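Local coordinates for MW1564 protein (Staphylococcus aureus, PDB 3NTV) that probably transfers a methyl group from S-adenosylmethionine to a hydroxyl oxygen of its substrate, as a putative caffeoyl-CoA O-methyltransferase with a Rossmann-like fold, at residues I75-T80 with V98-R103; T80-S85 with I108-Q113; I92-H97 with E121-I126; N130-F135 with K156-I161. All coordinates share one frame; numbering follows the deposited sequence.

Contact 1 lies deepest: strands 74-78 and 97-102 run parallel through the middle of the sheet, joined by regular backbone bonds and one buried carboxylate-hydroxyl pair. Contact 2, also buried, shares Thr80 with it and takes over where strand 74-78 ends; its segments meet through methyl, ring and CA-H contacts, while the backbone N-H groups of residues 81, 82, 84 and 85 bind a sulfate. Contacts 3 and 4 are only partly buried. Residues 92-97 and 121-126 meet at the start of edge strand 124-128 and its neighbour 97-102, with polar side chains and a water; residues 130-135 with 156-161 pack a loop on a helix by hydrocarbon groups, touching contact 1 through Ile78 and Ala131.

Contact 1. Residues I75-T80 with V98-R103; sequences ILEIGT and VTTIER. With SO4 (sulfate ion), chain C.
Strand residues Ile75-Ile78 and Val98-Ile101 pair in parallel, their axes 15° apart, through backbone bonds that run from Thr99 N to Ile75 O, Glu77 N to Thr99 O, Ile101 N to Glu77 O and, more bent, Gly79 N to Ile101 O. On the face carrying Leu76, Ile78, Thr99 and Ile101 the packing is mostly hydrocarbon: the two isoleucines lie side by side, CD1 of Ile78 3.7 Å from CD1 of Ile101, and Leu76 CD1 reaches Thr99 CG2 at 3.7 Å, while Thr99 OG1 bonds to His97 and Arg125. The other face buries a carboxylate. Glu77 stretches out beyond CG, and in the conformer modelled here its OE2 accepts the Thr100 hydroxyl through the anti lone pair, OG1 to OE2 2.7 Å; Ser86 and Ser85 also bond to this carboxylate, while Val98 CG1 lies 3.5 Å from OE2. Past the strand end the contact opens toward solvent: Gly79 and Glu102 are partly exposed. Here Glu102 bends at CG (chi2 46°), bringing OE1 back to Thr80 N at 2.9 Å, 24° out of the carboxylate plane, while OE2 takes Asn104 N. Gly79, at positive phi, makes the turn. The neighbouring strands, their joining helix 84-90 and the glycine-containing turn form the beta-alpha-beta unit of a Rossmann-like methyltransferase, whose turn helps form the S-adenosylmethionine site in this family.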
loop_
_atom_site.group_PDB
_atom_site.type_symbol
_atom_site.label_atom_id
_atom_site.label_comp_id
_atom_site.label_asym_id
_atom_site.label_seq_id
_atom_site.Cartn_x
_atom_site.Cartn_y
_atom_site.Cartn_z
ATOM N N ILE A 75 -13.014 -6.427 12.158
ATOM C CA ILE A 75 -11.562 -6.624 12.176
ATOM C C ILE A 75 -11.160 -7.499 13.351
ATOM O O ILE A 75 -11.652 -7.294 14.460
ATOM C CB ILE A 75 -10.832 -5.252 12.247
ATOM C CG1 ILE A 75 -11.219 -4.368 11.040
ATOM C CG2 ILE A 75 -9.311 -5.394 12.328
ATOM C CD1 ILE A 75 -10.937 -2.888 11.254
ATOM N N LEU A 76 -10.185 -8.392 13.128
ATOM C CA LEU A 76 -9.595 -9.198 14.206
ATOM C C LEU A 76 -8.126 -8.837 14.254
ATOM O O LEU A 76 -7.439 -8.949 13.236
ATOM C CB LEU A 76 -9.765 -10.710 13.930
ATOM C CG LEU A 76 -9.076 -11.659 14.942
ATOM C CD1 LEU A 76 -9.669 -11.509 16.327
ATOM C CD2 LEU A 76 -9.237 -13.116 14.483
ATOM N N GLU A 77 -7.642 -8.400 15.419
ATOM C CA GLU A 77 -6.237 -8.034 15.595
ATOM C C GLU A 77 -5.610 -8.963 16.600
ATOM O O GLU A 77 -6.222 -9.278 17.633
ATOM C CB GLU A 77 -6.070 -6.613 16.149
ATOM C CG GLU A 77 -6.771 -5.497 15.412
ATOM C CD GLU A 77 -6.488 -4.168 16.086
ATOM O OE1 GLU A 77 -5.959 -3.263 15.411
ATOM O OE2 GLU A 77 -6.720 -4.057 17.309
ATOM N N ILE A 78 -4.379 -9.404 16.311
ATOM C CA ILE A 78 -3.672 -10.278 17.240
ATOM C C ILE A 78 -2.592 -9.423 17.887
ATOM O O ILE A 78 -1.556 -9.127 17.275
ATOM C CB ILE A 78 -3.109 -11.556 16.574
ATOM C CG1 ILE A 78 -4.146 -12.306 15.678
ATOM C CG2 ILE A 78 -2.459 -12.462 17.637
ATOM C CD1 ILE A 78 -5.389 -12.824 16.319
ATOM N N GLY A 79 -2.884 -8.961 19.082
ATOM C CA GLY A 79 -1.958 -8.150 19.847
ATOM C C GLY A 79 -2.215 -6.670 19.766
ATOM O O GLY A 79 -2.730 -6.154 18.770
ATOM N N THR A 80 -1.840 -5.990 20.833
ATOM C CA THR A 80 -1.891 -4.550 20.959
ATOM C C THR A 80 -0.974 -4.074 22.063
ATOM O O THR A 80 -0.717 -4.792 23.035
ATOM C CB THR A 80 -3.316 -4.026 21.149
ATOM O OG1 THR A 80 -3.260 -2.617 20.946
ATOM C CG2 THR A 80 -3.924 -4.364 22.527
ATOM N N VAL A 98 -13.927 -3.984 16.168
ATOM C CA VAL A 98 -12.584 -4.543 16.258
ATOM C C VAL A 98 -12.540 -5.495 17.458
ATOM O O VAL A 98 -12.905 -5.100 18.575
ATOM C CB VAL A 98 -11.490 -3.451 16.423
ATOM C CG1 VAL A 98 -10.088 -4.086 16.455
ATOM C CG2 VAL A 98 -11.580 -2.395 15.315
ATOM N N THR A 99 -12.087 -6.730 17.223
ATOM C CA THR A 99 -11.795 -7.687 18.279
ATOM C C THR A 99 -10.260 -7.722 18.357
ATOM O O THR A 99 -9.596 -7.963 17.332
ATOM C CB THR A 99 -12.386 -9.071 18.000
ATOM O OG1 THR A 99 -13.801 -8.994 18.177
ATOM C CG2 THR A 99 -11.877 -10.122 19.002
ATOM N N THR A 100 -9.712 -7.457 19.561
ATOM C CA THR A 100 -8.261 -7.465 19.778
ATOM C C THR A 100 -7.891 -8.472 20.858
ATOM O O THR A 100 -8.406 -8.391 21.975
ATOM C CB THR A 100 -7.735 -6.053 20.127
ATOM O OG1 THR A 100 -8.248 -5.100 19.209
ATOM C CG2 THR A 100 -6.224 -5.973 20.084
ATOM N N ILE A 101 -6.994 -9.412 20.522
ATOM C CA ILE A 101 -6.520 -10.423 21.476
ATOM C C ILE A 101 -5.204 -9.927 22.040
ATOM O O ILE A 101 -4.291 -9.592 21.269
ATOM C CB ILE A 101 -6.364 -11.818 20.816
ATOM C CG1 ILE A 101 -7.684 -12.291 20.146
ATOM C CG2 ILE A 101 -5.787 -12.869 21.819
ATOM C CD1 ILE A 101 -7.525 -13.553 19.212
ATOM N N GLU A 102 -5.068 -9.954 23.370
ATOM C CA GLU A 102 -3.833 -9.550 24.013
ATOM C C GLU A 102 -3.628 -10.327 25.302
ATOM O O GLU A 102 -4.557 -10.475 26.097
ATOM C CB GLU A 102 -3.790 -8.025 24.256
ATOM C CG GLU A 102 -2.456 -7.501 24.808
ATOM C CD GLU A 102 -1.172 -7.979 24.150
ATOM O OE1 GLU A 102 -1.058 -7.883 22.906
ATOM O OE2 GLU A 102 -0.276 -8.459 24.883
ATOM N N ARG A 103 -2.400 -10.833 25.503
ATOM C CA ARG A 103 -2.110 -11.595 26.716
ATOM C C ARG A 103 -1.425 -10.788 27.815
ATOM O O ARG A 103 -1.518 -11.176 28.984
ATOM C CB ARG A 103 -1.309 -12.866 26.395
ATOM C CG ARG A 103 0.116 -12.638 25.901
ATOM C CD ARG A 103 0.891 -13.933 25.994
ATOM N NE ARG A 103 2.322 -13.729 25.788
ATOM C CZ ARG A 103 3.254 -14.633 26.073
ATOM N NH1 ARG A 103 2.913 -15.811 26.587
ATOM N NH2 ARG A 103 4.534 -14.366 25.854
HETATM S S SO4 C . -1.183 -0.576 18.918
HETATM O O1 SO4 C . -2.512 -0.950 18.376
HETATM O O2 SO4 C . -1.399 0.097 20.189
HETATM O O3 SO4 C . -0.390 -1.814 19.132
HETATM O O4 SO4 C . -0.492 0.229 17.894
#

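Contact 2. Residues T80-S85 with I108-Q113. With SO4 (sulfate ion), chain C.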
loop_
_atom_site.group_PDB
_atom_site.type_symbol
_atom_site.label_atom_id
_atom_site.label_comp_id
_atom_site.label_asym_id
_atom_site.label_seq_id
_atom_site.Cartn_x
_atom_site.Cartn_y
_atom_site.Cartn_z
ATOM N N THR A 80 -1.840 -5.990 20.833
ATOM C CA THR A 80 -1.891 -4.550 20.959
ATOM C C THR A 80 -0.974 -4.074 22.063
ATOM O O THR A 80 -0.717 -4.792 23.035
ATOM C CB THR A 80 -3.316 -4.026 21.149
ATOM O OG1 THR A 80 -3.260 -2.617 20.946
ATOM C CG2 THR A 80 -3.924 -4.364 22.527
ATOM N N ALA A 81 -0.476 -2.865 21.898
ATOM C CA ALA A 81 0.334 -2.255 22.913
ATOM C C ALA A 81 -0.587 -1.397 23.798
ATOM O O ALA A 81 -0.662 -1.638 25.003
ATOM C CB ALA A 81 1.403 -1.419 22.272
ATOM N N ILE A 82 -1.323 -0.439 23.208
ATOM C CA ILE A 82 -2.196 0.444 23.987
ATOM C C ILE A 82 -3.609 0.638 23.385
ATOM O O ILE A 82 -4.315 1.547 23.817
ATOM C CB ILE A 82 -1.497 1.824 24.214
ATOM C CG1 ILE A 82 -1.252 2.589 22.875
ATOM C CG2 ILE A 82 -0.240 1.694 25.078
ATOM C CD1 ILE A 82 -0.666 4.044 22.980
ATOM N N GLY A 83 -3.980 -0.171 22.393
ATOM C CA GLY A 83 -5.275 -0.038 21.718
ATOM C C GLY A 83 -5.265 1.029 20.636
ATOM O O GLY A 83 -6.311 1.394 20.099
ATOM N N TYR A 84 -4.071 1.537 20.289
ATOM C CA TYR A 84 -3.946 2.604 19.301
ATOM C C TYR A 84 -4.489 2.196 17.927
ATOM O O TYR A 84 -5.336 2.901 17.370
ATOM C CB TYR A 84 -2.484 3.081 19.251
ATOM C CG TYR A 84 -2.166 4.006 18.106
ATOM C CD1 TYR A 84 -2.372 5.376 18.214
ATOM C CD2 TYR A 84 -1.603 3.519 16.929
ATOM C CE1 TYR A 84 -2.055 6.238 17.161
ATOM C CE2 TYR A 84 -1.286 4.365 15.874
ATOM C CZ TYR A 84 -1.514 5.726 15.993
ATOM O OH TYR A 84 -1.163 6.553 14.955
ATOM N N SER A 85 -4.048 1.046 17.384
ATOM C CA SER A 85 -4.561 0.679 16.066
ATOM C C SER A 85 -6.048 0.380 16.092
ATOM O O SER A 85 -6.742 0.776 15.150
ATOM C CB SER A 85 -3.785 -0.484 15.453
ATOM O OG SER A 85 -3.918 -1.612 16.296
ATOM N N ILE A 108 -3.107 -4.875 28.306
ATOM C CA ILE A 108 -4.569 -4.977 28.502
ATOM C C ILE A 108 -5.085 -3.748 29.272
ATOM O O ILE A 108 -6.031 -3.112 28.817
ATOM C CB ILE A 108 -4.987 -6.303 29.189
ATOM C CG1 ILE A 108 -4.808 -7.515 28.247
ATOM C CG2 ILE A 108 -6.432 -6.229 29.721
ATOM C CD1 ILE A 108 -4.623 -8.875 28.994
ATOM N N GLN A 109 -4.424 -3.398 30.408
ATOM C CA GLN A 109 -4.787 -2.265 31.254
ATOM C C GLN A 109 -4.748 -0.930 30.494
ATOM O O GLN A 109 -5.716 -0.168 30.573
ATOM C CB GLN A 109 -3.910 -2.212 32.522
ATOM C CG GLN A 109 -4.289 -3.239 33.582
ATOM C CD GLN A 109 -3.574 -3.008 34.899
ATOM O OE1 GLN A 109 -2.353 -2.792 34.958
ATOM N NE2 GLN A 109 -4.325 -3.079 35.994
ATOM N N TYR A 110 -3.657 -0.673 29.740
ATOM C CA TYR A 110 -3.468 0.534 28.909
ATOM C C TYR A 110 -4.589 0.606 27.862
ATOM O O TYR A 110 -5.209 1.664 27.690
ATOM C CB TYR A 110 -2.133 0.471 28.144
ATOM C CG TYR A 110 -0.858 0.686 28.938
ATOM C CD1 TYR A 110 -0.879 1.316 30.182
ATOM C CD2 TYR A 110 0.382 0.345 28.402
ATOM C CE1 TYR A 110 0.299 1.549 30.896
ATOM C CE2 TYR A 110 1.567 0.600 29.094
ATOM C CZ TYR A 110 1.521 1.199 30.341
ATOM O OH TYR A 110 2.691 1.434 31.023
ATOM N N ALA A 111 -4.814 -0.517 27.134
ATOM C CA ALA A 111 -5.854 -0.569 26.102
ATOM C C ALA A 111 -7.248 -0.298 26.697
ATOM O O ALA A 111 -7.973 0.542 26.157
ATOM C CB ALA A 111 -5.813 -1.897 25.366
ATOM N N LYS A 112 -7.593 -0.971 27.830
ATOM C CA LYS A 112 -8.874 -0.804 28.515
ATOM C C LYS A 112 -9.112 0.660 28.897
ATOM O O LYS A 112 -10.182 1.197 28.614
ATOM C CB LYS A 112 -8.943 -1.710 29.758
ATOM C CG LYS A 112 -10.251 -2.460 29.879
ATOM C CD LYS A 112 -10.098 -3.958 29.670
ATOM C CE LYS A 112 -11.392 -4.663 29.990
ATOM N NZ LYS A 112 -12.304 -4.742 28.813
ATOM N N GLN A 113 -8.096 1.310 29.518
ATOM C CA GLN A 113 -8.223 2.715 29.919
ATOM C C GLN A 113 -8.434 3.620 28.707
ATOM O O GLN A 113 -9.289 4.504 28.746
ATOM C CB GLN A 113 -7.024 3.187 30.757
ATOM C CG GLN A 113 -7.226 4.586 31.388
ATOM C CD GLN A 113 -8.553 4.777 32.106
ATOM O OE1 GLN A 113 -9.494 5.404 31.586
ATOM N NE2 GLN A 113 -8.662 4.243 33.317
HETATM S S SO4 C . -1.183 -0.576 18.918
HETATM O O1 SO4 C . -2.512 -0.950 18.376
HETATM O O2 SO4 C . -1.399 0.097 20.189
HETATM O O3 SO4 C . -0.390 -1.814 19.132
HETATM O O4 SO4 C . -0.492 0.229 17.894
#
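Ile82 and Tyr110 meet at an angle, the CG2 methyl of Ile82 coming within 3.6 Å of Tyr110 CD2, obliquely to the ring. The isoleucine conformation divides its branches: CG1 sits between the backbone N and carbonyl carbon (chi1 64°) and passes near the sulfate, whereas CG2 lies beside the backbone N and meets the tyrosine. Tyr110 holds CG opposite its carbonyl carbon (chi1 -73°), which puts CB and CD2 against that methyl; Ala81 O approaches the ring edge near its plane. Next to this pair Ala111 fits closely against the bend: its CB is 3.9 Å from Gly83 N, and its CA makes a CA-H...O contact of 3.5 Å with Ile82 O, which also accepts Asn114 ND2. Thr80 turns OG1 away from its amide nitrogen (chi1 -167°), where it accepts N of Gly83, the N-cap residue, at 2.9 Å in an ST motif. A sulfate, probably from the crystallisation liquor, sits at this helix start, bound by the backbone N of Ala81, Ile82, Tyr84, Ser85 and Val55. The turn leading into helix 84-90 thus rests on helix 105-117, with Phe46 of helix 43-49 meeting Tyr110 edge-to-face and Ala111 leaning on Ile126 of strand 124-128.

Contact 3. Residues I92-H97 with E121-I126; sequences ISDDIH and ENQVRI
At the edge of the Rossmann-like sheet, the loop leading into strand 97-102 meets the chain just entering the outermost strand, 124-128, chiefly through Gln123 and His97. Gln123, extended beyond CG, runs its aliphatic part past the carbonyl of Ile96, CB and CG each 3.5 Å from Ile96 O, and the end of the side chain lies by the type I turn formed by Ser93-Ile96. In that turn Ser93 OG donates to Asp95 OD1 at 2.6 Å, reaching it from above the carboxylate plane, and Asp95 OD2 forms a salt bridge with Lys73. Backbone contact is made by His97 CA, whose CA-H...O distance to Gln123 O is 3.3 Å. The imidazole, placed by CG anti to the backbone N (chi1 164°), reaches along to Arg125: CE1 lies 4.0 Å from Arg125 CB, and ring and guanidinium planes stand 76° apart. A water in the imidazole plane links ND1, at 2.8 Å, to Asn122 O, to which it donates. His97 NE2 and Arg125 NE both bond to Thr99 OG1, the arginine also pairing with Asp140. Here helix-to-strand loops enter neighbouring parallel strands at their N-terminal ends, as in Rossmann-like folds.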
loop_
_atom_site.group_PDB
_atom_site.type_symbol
_atom_site.label_atom_id
_atom_site.label_comp_id
_atom_site.label_asym_id
_atom_site.label_seq_id
_atom_site.Cartn_x
_atom_site.Cartn_y
_atom_site.Cartn_z
ATOM N N ILE A 92 -12.813 5.241 11.885
ATOM C CA ILE A 92 -13.206 5.434 10.492
ATOM C C ILE A 92 -14.731 5.490 10.273
ATOM O O ILE A 92 -15.232 6.304 9.471
ATOM C CB ILE A 92 -12.524 4.374 9.586
ATOM C CG1 ILE A 92 -11.002 4.468 9.677
ATOM C CG2 ILE A 92 -13.034 4.464 8.116
ATOM C CD1 ILE A 92 -10.284 3.174 9.101
ATOM N N SER A 93 -15.472 4.614 10.970
ATOM C CA SER A 93 -16.910 4.517 10.810
ATOM C C SER A 93 -17.528 3.940 12.077
ATOM O O SER A 93 -16.921 3.075 12.716
ATOM C CB SER A 93 -17.224 3.609 9.619
ATOM O OG SER A 93 -18.597 3.640 9.265
ATOM N N ASP A 94 -18.730 4.415 12.452
ATOM C CA ASP A 94 -19.389 3.893 13.671
ATOM C C ASP A 94 -19.817 2.441 13.536
ATOM O O ASP A 94 -20.110 1.807 14.544
ATOM C CB ASP A 94 -20.620 4.743 14.058
ATOM C CG ASP A 94 -20.342 6.196 14.397
ATOM O OD1 ASP A 94 -19.209 6.501 14.842
ATOM O OD2 ASP A 94 -21.270 7.025 14.257
ATOM N N ASP A 95 -19.872 1.910 12.320
ATOM C CA ASP A 95 -20.253 0.505 12.132
ATOM C C ASP A 95 -19.059 -0.471 12.132
ATOM O O ASP A 95 -19.237 -1.673 11.888
ATOM C CB ASP A 95 -21.142 0.321 10.894
ATOM C CG ASP A 95 -20.555 0.775 9.580
ATOM O OD1 ASP A 95 -19.363 1.149 9.558
ATOM O OD2 ASP A 95 -21.281 0.728 8.562
ATOM N N ILE A 96 -17.852 0.036 12.413
ATOM C CA ILE A 96 -16.678 -0.854 12.463
ATOM C C ILE A 96 -16.581 -1.491 13.826
ATOM O O ILE A 96 -16.753 -0.823 14.843
ATOM C CB ILE A 96 -15.370 -0.128 12.068
ATOM C CG1 ILE A 96 -15.371 0.093 10.542
ATOM C CG2 ILE A 96 -14.086 -0.917 12.500
ATOM C CD1 ILE A 96 -14.346 1.087 10.053
ATOM N N HIS A 97 -16.285 -2.779 13.836
ATOM C CA HIS A 97 -16.057 -3.550 15.048
ATOM C C HIS A 97 -14.624 -4.045 15.026
ATOM O O HIS A 97 -14.194 -4.599 14.023
ATOM C CB HIS A 97 -17.007 -4.779 15.109
ATOM C CG HIS A 97 -16.555 -5.786 16.131
ATOM N ND1 HIS A 97 -16.848 -5.624 17.473
ATOM C CD2 HIS A 97 -15.704 -6.838 15.994
ATOM C CE1 HIS A 97 -16.218 -6.607 18.103
ATOM N NE2 HIS A 97 -15.500 -7.353 17.251
ATOM N N GLU A 121 -15.518 1.763 23.737
ATOM C CA GLU A 121 -15.839 0.453 24.324
ATOM C C GLU A 121 -16.964 -0.324 23.642
ATOM O O GLU A 121 -17.016 -1.550 23.794
ATOM C CB GLU A 121 -16.094 0.531 25.838
ATOM C CG GLU A 121 -14.906 0.990 26.666
ATOM C CD GLU A 121 -15.328 1.476 28.045
ATOM O OE1 GLU A 121 -16.250 2.316 28.122
ATOM O OE2 GLU A 121 -14.757 0.999 29.051
ATOM N N ASN A 122 -17.830 0.356 22.867
ATOM C CA ASN A 122 -18.885 -0.318 22.120
ATOM C C ASN A 122 -18.359 -0.877 20.790
ATOM O O ASN A 122 -18.956 -1.801 20.247
ATOM C CB ASN A 122 -20.062 0.647 21.853
ATOM C CG ASN A 122 -19.697 1.887 21.085
ATOM O OD1 ASN A 122 -18.673 2.535 21.345
ATOM N ND2 ASN A 122 -20.607 2.320 20.209
ATOM N N GLN A 123 -17.280 -0.291 20.235
ATOM C CA GLN A 123 -16.766 -0.757 18.955
ATOM C C GLN A 123 -15.606 -1.734 19.087
ATOM O O GLN A 123 -15.358 -2.498 18.145
ATOM C CB GLN A 123 -16.276 0.428 18.108
ATOM C CG GLN A 123 -17.427 1.292 17.597
ATOM C CD GLN A 123 -16.923 2.299 16.606
ATOM O OE1 GLN A 123 -16.603 1.980 15.441
ATOM N NE2 GLN A 123 -16.819 3.525 17.045
ATOM N N VAL A 124 -14.858 -1.671 20.204
ATOM C CA VAL A 124 -13.672 -2.513 20.390
ATOM C C VAL A 124 -13.848 -3.483 21.553
ATOM O O VAL A 124 -14.187 -3.066 22.661
ATOM C CB VAL A 124 -12.381 -1.659 20.575
ATOM C CG1 VAL A 124 -11.120 -2.533 20.725
ATOM C CG2 VAL A 124 -12.224 -0.639 19.447
ATOM N N ARG A 125 -13.544 -4.758 21.304
ATOM C CA ARG A 125 -13.612 -5.824 22.302
ATOM C C ARG A 125 -12.188 -6.315 22.547
ATOM O O ARG A 125 -11.505 -6.702 21.595
ATOM C CB ARG A 125 -14.508 -6.951 21.730
ATOM C CG ARG A 125 -14.440 -8.306 22.403
ATOM C CD ARG A 125 -15.522 -9.230 21.853
ATOM N NE ARG A 125 -15.214 -9.798 20.529
ATOM C CZ ARG A 125 -15.843 -10.862 20.040
ATOM N NH1 ARG A 125 -16.781 -11.472 20.753
ATOM N NH2 ARG A 125 -15.530 -11.332 18.840
ATOM N N ILE A 126 -11.748 -6.326 23.808
ATOM C CA ILE A 126 -10.426 -6.839 24.166
ATOM C C ILE A 126 -10.633 -8.244 24.683
ATOM O O ILE A 126 -11.384 -8.442 25.642
ATOM C CB ILE A 126 -9.704 -5.946 25.226
ATOM C CG1 ILE A 126 -9.474 -4.525 24.684
ATOM C CG2 ILE A 126 -8.353 -6.609 25.686
ATOM C CD1 ILE A 126 -9.100 -3.506 25.751
HETATM O O HOH W 1 -18.839 -3.824 18.160
#

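Contact 4. Residues N130-F135 with K156-I161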
loop_
_atom_site.group_PDB
_atom_site.type_symbol
_atom_site.label_atom_id
_atom_site.label_comp_id
_atom_site.label_asym_id
_atom_site.label_seq_id
_atom_site.Cartn_x
_atom_site.Cartn_y
_atom_site.Cartn_z
ATOM N N ASN A 130 -3.767 -15.750 25.864
ATOM C CA ASN A 130 -2.832 -16.201 24.856
ATOM C C ASN A 130 -3.579 -16.517 23.545
ATOM O O ASN A 130 -4.572 -17.245 23.559
ATOM C CB ASN A 130 -2.115 -17.427 25.383
ATOM C CG ASN A 130 -0.969 -17.815 24.528
ATOM O OD1 ASN A 130 -1.134 -18.199 23.373
ATOM N ND2 ASN A 130 0.211 -17.693 25.074
ATOM N N ALA A 131 -3.111 -15.945 22.420
ATOM C CA ALA A 131 -3.770 -16.115 21.126
ATOM C C ALA A 131 -3.802 -17.534 20.592
ATOM O O ALA A 131 -4.574 -17.827 19.684
ATOM C CB ALA A 131 -3.205 -15.145 20.094
ATOM N N LEU A 132 -3.028 -18.461 21.194
ATOM C CA LEU A 132 -3.152 -19.844 20.766
ATOM C C LEU A 132 -4.514 -20.434 21.162
ATOM O O LEU A 132 -4.970 -21.392 20.525
ATOM C CB LEU A 132 -2.032 -20.689 21.407
ATOM C CG LEU A 132 -0.640 -20.525 20.785
ATOM C CD1 LEU A 132 0.422 -21.267 21.616
ATOM C CD2 LEU A 132 -0.616 -21.050 19.359
ATOM N N GLU A 133 -5.162 -19.874 22.203
ATOM C CA GLU A 133 -6.392 -20.466 22.763
ATOM C C GLU A 133 -7.661 -19.642 22.694
ATOM O O GLU A 133 -8.622 -19.950 23.421
ATOM C CB GLU A 133 -6.156 -20.830 24.228
ATOM C CG GLU A 133 -4.883 -21.599 24.490
ATOM C CD GLU A 133 -4.687 -21.974 25.946
ATOM O OE1 GLU A 133 -4.857 -21.108 26.835
ATOM O OE2 GLU A 133 -4.336 -23.147 26.192
ATOM N N GLN A 134 -7.693 -18.589 21.851
ATOM C CA GLN A 134 -8.875 -17.725 21.826
ATOM C C GLN A 134 -9.896 -17.959 20.726
ATOM O O GLN A 134 -10.859 -17.196 20.649
ATOM C CB GLN A 134 -8.474 -16.232 21.873
ATOM C CG GLN A 134 -7.535 -15.837 23.010
ATOM C CD GLN A 134 -7.992 -16.300 24.369
ATOM O OE1 GLN A 134 -9.184 -16.221 24.717
ATOM N NE2 GLN A 134 -7.043 -16.807 25.165
ATOM N N PHE A 135 -9.701 -18.979 19.876
ATOM C CA PHE A 135 -10.641 -19.253 18.764
ATOM C C PHE A 135 -12.124 -19.236 19.174
ATOM O O PHE A 135 -12.946 -18.595 18.498
ATOM C CB PHE A 135 -10.297 -20.567 18.047
ATOM C CG PHE A 135 -11.152 -20.848 16.829
ATOM C CD1 PHE A 135 -10.817 -20.319 15.585
ATOM C CD2 PHE A 135 -12.292 -21.635 16.928
ATOM C CE1 PHE A 135 -11.604 -20.582 14.464
ATOM C CE2 PHE A 135 -13.101 -21.866 15.810
ATOM C CZ PHE A 135 -12.746 -21.345 14.586
ATOM N N LYS A 156 2.688 -18.058 12.461
ATOM C CA LYS A 156 2.144 -18.980 11.448
ATOM C C LYS A 156 0.931 -19.696 12.040
ATOM O O LYS A 156 -0.084 -19.847 11.364
ATOM C CB LYS A 156 3.175 -20.051 11.009
ATOM C CG LYS A 156 4.346 -19.541 10.187
ATOM C CD LYS A 156 5.034 -20.698 9.437
ATOM C CE LYS A 156 5.981 -21.520 10.279
ATOM N NZ LYS A 156 6.663 -22.561 9.464
ATOM N N LYS A 157 1.033 -20.142 13.305
ATOM C CA LYS A 157 -0.083 -20.832 13.951
ATOM C C LYS A 157 -1.284 -19.907 14.040
ATOM O O LYS A 157 -2.383 -20.345 13.780
ATOM C CB LYS A 157 0.311 -21.322 15.354
ATOM C CG LYS A 157 1.178 -22.572 15.363
ATOM C CD LYS A 157 1.426 -23.027 16.798
ATOM C CE LYS A 157 2.158 -24.343 16.880
ATOM N NZ LYS A 157 2.046 -24.947 18.236
ATOM N N PHE A 158 -1.076 -18.619 14.362
ATOM C CA PHE A 158 -2.187 -17.667 14.452
ATOM C C PHE A 158 -2.868 -17.528 13.104
ATOM O O PHE A 158 -4.091 -17.545 13.056
ATOM C CB PHE A 158 -1.733 -16.299 15.001
ATOM C CG PHE A 158 -1.076 -16.305 16.361
ATOM C CD1 PHE A 158 -1.341 -17.317 17.283
ATOM C CD2 PHE A 158 -0.214 -15.283 16.734
ATOM C CE1 PHE A 158 -0.719 -17.318 18.535
ATOM C CE2 PHE A 158 0.402 -15.283 17.985
ATOM C CZ PHE A 158 0.134 -16.293 18.886
ATOM N N PHE A 159 -2.088 -17.462 12.002
ATOM C CA PHE A 159 -2.686 -17.405 10.672
ATOM C C PHE A 159 -3.553 -18.647 10.427
ATOM O O PHE A 159 -4.687 -18.509 9.996
ATOM C CB PHE A 159 -1.588 -17.285 9.611
ATOM C CG PHE A 159 -2.038 -17.036 8.195
ATOM C CD1 PHE A 159 -1.813 -15.803 7.584
ATOM C CD2 PHE A 159 -2.629 -18.053 7.441
ATOM C CE1 PHE A 159 -2.212 -15.580 6.257
ATOM C CE2 PHE A 159 -3.009 -17.834 6.111
ATOM C CZ PHE A 159 -2.795 -16.602 5.526
ATOM N N GLU A 160 -3.044 -19.863 10.745
ATOM C CA GLU A 160 -3.827 -21.092 10.523
ATOM C C GLU A 160 -5.087 -21.166 11.402
ATOM O O GLU A 160 -6.143 -21.579 10.925
ATOM C CB GLU A 160 -2.956 -22.344 10.760
ATOM C CG GLU A 160 -1.787 -22.489 9.799
ATOM C CD GLU A 160 -0.824 -23.613 10.131
ATOM O OE1 GLU A 160 -0.477 -23.778 11.323
ATOM O OE2 GLU A 160 -0.373 -24.298 9.185
ATOM N N ILE A 161 -4.987 -20.740 12.674
ATOM C CA ILE A 161 -6.118 -20.788 13.610
ATOM C C ILE A 161 -7.264 -19.853 13.223
ATOM O O ILE A 161 -8.425 -20.251 13.298
ATOM C CB ILE A 161 -5.667 -20.503 15.081
ATOM C CG1 ILE A 161 -4.750 -21.619 15.636
ATOM C CG2 ILE A 161 -6.856 -20.273 16.037
ATOM C CD1 ILE A 161 -3.978 -21.196 16.924
#
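Ile161, Leu132 and Phe158 carry most of this contact between a loop and a helix. Leu132 crosses the Phe158 side chain at about a right angle, its CD2 methyl between two neighbours, 3.8 Å from Phe158 CE1 and 3.8 Å from Lys157 CD, the lysine lending only its hydrocarbon chain here. With CG1 beside the backbone N (chi1 -66°), Ile161 sends CD1 to Leu132 O at 3.7 Å, while its CG2 touches Phe135 CD1 at 4.0 Å as the two side chains slide past each other in opposite directions. Over one face of the Phe158 ring sits the methyl of Ala131, a CH-pi contact with CB 3.9 Å from the ring centroid and 20° off the normal. The loop is shaped by its own polar bonds. Asn130 OD1 accepts Leu132 N at 2.9 Å in an Asx turn, in the carbonyl plane, and Asn130 O is gripped from opposite faces by Glu133 N and Gln134 NE2. The Tyr162 hydroxyl is hydrogen-bonded to Ala131 O. So the loop after strand 124-128 packs on helix 155-162, and its Ala131 also touches Ile78 of strand 74-78 and Ile101 of strand 97-102, as Phe158 does Ile78.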